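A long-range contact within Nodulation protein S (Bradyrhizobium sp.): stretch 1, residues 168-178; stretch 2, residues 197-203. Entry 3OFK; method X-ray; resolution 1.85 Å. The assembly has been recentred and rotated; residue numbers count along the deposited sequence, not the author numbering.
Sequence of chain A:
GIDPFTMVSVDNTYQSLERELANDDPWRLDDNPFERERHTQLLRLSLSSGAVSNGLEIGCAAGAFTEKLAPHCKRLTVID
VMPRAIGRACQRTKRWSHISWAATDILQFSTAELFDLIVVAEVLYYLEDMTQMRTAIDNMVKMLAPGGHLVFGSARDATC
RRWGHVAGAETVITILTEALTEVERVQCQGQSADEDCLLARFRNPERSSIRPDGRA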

# COMPACT_ATOMS: atom_id res chain seq x y z
N GLY A 168 -3.03 -7.37 10.46
CA GLY A 168 -2.08 -7.25 9.37
C GLY A 168 -2.36 -8.23 8.24
O GLY A 168 -3.54 -8.49 7.91
N ALA A 169 -1.29 -8.80 7.66
CA ALA A 169 -1.36 -9.54 6.40
C ALA A 169 -2.39 -10.66 6.40
O ALA A 169 -3.26 -10.71 5.52
N GLU A 170 -2.32 -11.53 7.40
CA GLU A 170 -3.06 -12.79 7.34
C GLU A 170 -4.55 -12.50 7.42
O GLU A 170 -5.35 -13.06 6.67
N THR A 171 -4.90 -11.58 8.31
CA THR A 171 -6.27 -11.18 8.50
C THR A 171 -6.86 -10.54 7.25
O THR A 171 -7.95 -10.93 6.81
N VAL A 172 -6.14 -9.58 6.66
CA VAL A 172 -6.61 -8.96 5.43
C VAL A 172 -6.69 -9.94 4.25
O VAL A 172 -7.67 -9.94 3.51
N ILE A 173 -5.67 -10.78 4.08
CA ILE A 173 -5.69 -11.79 3.02
C ILE A 173 -6.97 -12.61 3.11
O ILE A 173 -7.61 -12.89 2.09
N THR A 174 -7.34 -13.00 4.34
CA THR A 174 -8.55 -13.76 4.56
C THR A 174 -9.78 -13.05 4.03
O THR A 174 -10.62 -13.68 3.36
N ILE A 175 -9.89 -11.77 4.33
CA ILE A 175 -11.04 -10.95 3.95
C ILE A 175 -11.02 -10.69 2.44
O ILE A 175 -12.05 -10.79 1.77
N LEU A 176 -9.84 -10.36 1.92
CA LEU A 176 -9.67 -10.19 0.49
C LEU A 176 -10.13 -11.40 -0.29
O LEU A 176 -10.76 -11.25 -1.33
N THR A 177 -9.84 -12.60 0.24
CA THR A 177 -10.13 -13.87 -0.44
C THR A 177 -11.65 -14.17 -0.61
O THR A 177 -12.03 -14.98 -1.47
N GLU A 178 -12.48 -13.52 0.20
CA GLU A 178 -13.95 -13.66 0.14
C GLU A 178 -14.50 -13.02 -1.12
O GLU A 178 -15.55 -13.43 -1.61
N CYS A 197 6.98 -9.67 6.21
CA CYS A 197 5.93 -9.16 5.38
C CYS A 197 5.35 -10.27 4.54
O CYS A 197 6.07 -11.17 4.11
N LEU A 198 4.05 -10.20 4.31
CA LEU A 198 3.37 -11.12 3.41
C LEU A 198 2.81 -10.28 2.30
O LEU A 198 2.22 -9.24 2.57
N LEU A 199 3.06 -10.68 1.06
CA LEU A 199 2.47 -10.05 -0.10
C LEU A 199 1.68 -11.09 -0.83
O LEU A 199 2.07 -12.26 -0.89
N ALA A 200 0.56 -10.66 -1.40
CA ALA A 200 -0.30 -11.52 -2.21
C ALA A 200 -0.89 -10.69 -3.35
O ALA A 200 -1.27 -9.52 -3.19
N ARG A 201 -0.97 -11.32 -4.51
CA ARG A 201 -1.56 -10.75 -5.69
C ARG A 201 -2.90 -11.43 -5.90
O ARG A 201 -2.97 -12.66 -6.00
N PHE A 202 -3.95 -10.61 -5.96
CA PHE A 202 -5.32 -11.11 -6.15
C PHE A 202 -5.87 -10.73 -7.52
O PHE A 202 -5.50 -9.69 -8.08
N ARG A 203 -6.71 -11.60 -8.08
CA ARG A 203 -7.40 -11.30 -9.32
C ARG A 203 -8.89 -11.14 -9.05
O ARG A 203 -9.46 -11.79 -8.17

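The helix 169-178 lies along the strand 197-203 with the two axes only 16° from parallel and 9.1 Å apart at closest approach; the closest contacts across the gap are all between side chains, and no hydrogen bond crosses it. On the strand, alternation sets the pattern. Leu 198, Ala 200 and Phe 202 direct CA-to-CB toward the helix, whereas Cys 197 and Leu 199 point away.

Phe 202 (chi1 -66°, m) has the largest covered area, 87 Å². Leu 176 (m, t) lies over one face of its ring, CB standing 4.0 Å from the ring centroid and 20° off the normal, a CH-pi contact; Leu 176 CD1 also reaches Phe 202 CE2 at 3.6 Å. The ring edge meets Ile 173 CG2, 3.9 Å from Phe 202 CZ, and Thr 177 OG1, 3.6 Å from Phe 202 CE1. That hydroxyl is not left unpaired, since Thr 177 OG1 donates to Ile 173 O at 2.6 Å within the helix.

Leu 198 (t, p; 73 Å²) packs where the backbones are nearest: its CB is 3.4 Å from Ala 169 CB, a small side chain that suits a CA-CA spacing of 5.8 Å. Ile 173 (m, t; 60 Å²) links both ends. Its CB points sideways, but CD1 extends to Leu 198 CD2 at 3.4 Å and Ala 200 CB at 4.1 Å.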

# COMPACT_ATOMS: atom_id res chain seq x y z
CB ALA A 169 0.04 -10.09 6.03
CB GLU A 170 -2.63 -13.78 8.43
CG GLU A 170 -1.16 -14.19 8.39
CD GLU A 170 -0.26 -13.28 9.24
OE1 GLU A 170 -0.47 -12.06 9.19
OE2 GLU A 170 0.63 -13.80 9.95
CB THR A 171 -6.40 -10.30 9.78
OG1 THR A 171 -6.07 -11.10 10.92
CG2 THR A 171 -7.80 -9.81 9.94
CB VAL A 172 -5.77 -7.74 5.07
CG1 VAL A 172 -6.16 -7.21 3.70
CG2 VAL A 172 -5.92 -6.64 6.15
CB ILE A 173 -4.41 -12.67 3.05
CG1 ILE A 173 -3.20 -11.88 2.51
CG2 ILE A 173 -4.58 -13.93 2.22
CD1 ILE A 173 -1.88 -12.54 2.74
CB THR A 174 -8.72 -14.13 6.06
OG1 THR A 174 -7.65 -14.99 6.44
CG2 THR A 174 -10.06 -14.86 6.32
CB ILE A 175 -11.04 -9.59 4.70
CG1 ILE A 175 -11.25 -9.81 6.21
CG2 ILE A 175 -12.11 -8.66 4.12
CD1 ILE A 175 -11.05 -8.53 7.06
CB LEU A 176 -8.21 -9.89 0.14
CG LEU A 176 -7.70 -8.50 0.47
CD1 LEU A 176 -6.19 -8.39 0.26
CD2 LEU A 176 -8.42 -7.50 -0.37
CB THR A 177 -9.39 -15.08 0.28
OG1 THR A 177 -7.98 -14.80 0.39
CG2 THR A 177 -9.61 -16.42 -0.48
CB GLU A 178 -14.63 -12.97 1.35
CG GLU A 178 -14.26 -13.53 2.75
CD GLU A 178 -14.58 -12.56 3.91
OE1 GLU A 178 -14.07 -12.79 5.03
OE2 GLU A 178 -15.34 -11.59 3.71
CB CYS A 197 6.53 -8.12 4.43
SG CYS A 197 5.37 -7.42 3.29
CB LEU A 198 2.23 -11.84 4.14
CG LEU A 198 1.69 -13.16 3.57
CD1 LEU A 198 2.81 -14.16 3.23
CD2 LEU A 198 0.74 -13.75 4.60
CB LEU A 199 3.53 -9.47 -1.04
CG LEU A 199 4.71 -8.69 -0.44
CD1 LEU A 199 5.53 -7.97 -1.53
CD2 LEU A 199 4.16 -7.70 0.53
CB ALA A 200 -1.41 -12.14 -1.36
CB ARG A 201 -0.63 -10.96 -6.89
CG ARG A 201 -1.11 -10.35 -8.21
CD ARG A 201 -0.06 -10.59 -9.28
NE ARG A 201 -0.38 -9.98 -10.58
CZ ARG A 201 -0.74 -10.64 -11.69
NH1 ARG A 201 -0.83 -11.97 -11.71
NH2 ARG A 201 -1.00 -9.95 -12.80
CB PHE A 202 -6.22 -10.56 -5.05
CG PHE A 202 -5.87 -11.07 -3.67
CD1 PHE A 202 -6.60 -12.12 -3.09
CD2 PHE A 202 -4.86 -10.48 -2.93
CE1 PHE A 202 -6.29 -12.58 -1.84
CE2 PHE A 202 -4.56 -10.94 -1.65
CZ PHE A 202 -5.28 -11.99 -1.11
CB ARG A 203 -7.19 -12.42 -10.36
CG ARG A 203 -7.52 -11.97 -11.78
CD ARG A 203 -7.27 -13.04 -12.86
NE ARG A 203 -8.03 -14.27 -12.63
CZ ARG A 203 -7.56 -15.37 -12.05
NH1 ARG A 203 -6.29 -15.44 -11.64
NH2 ARG A 203 -8.36 -16.42 -11.89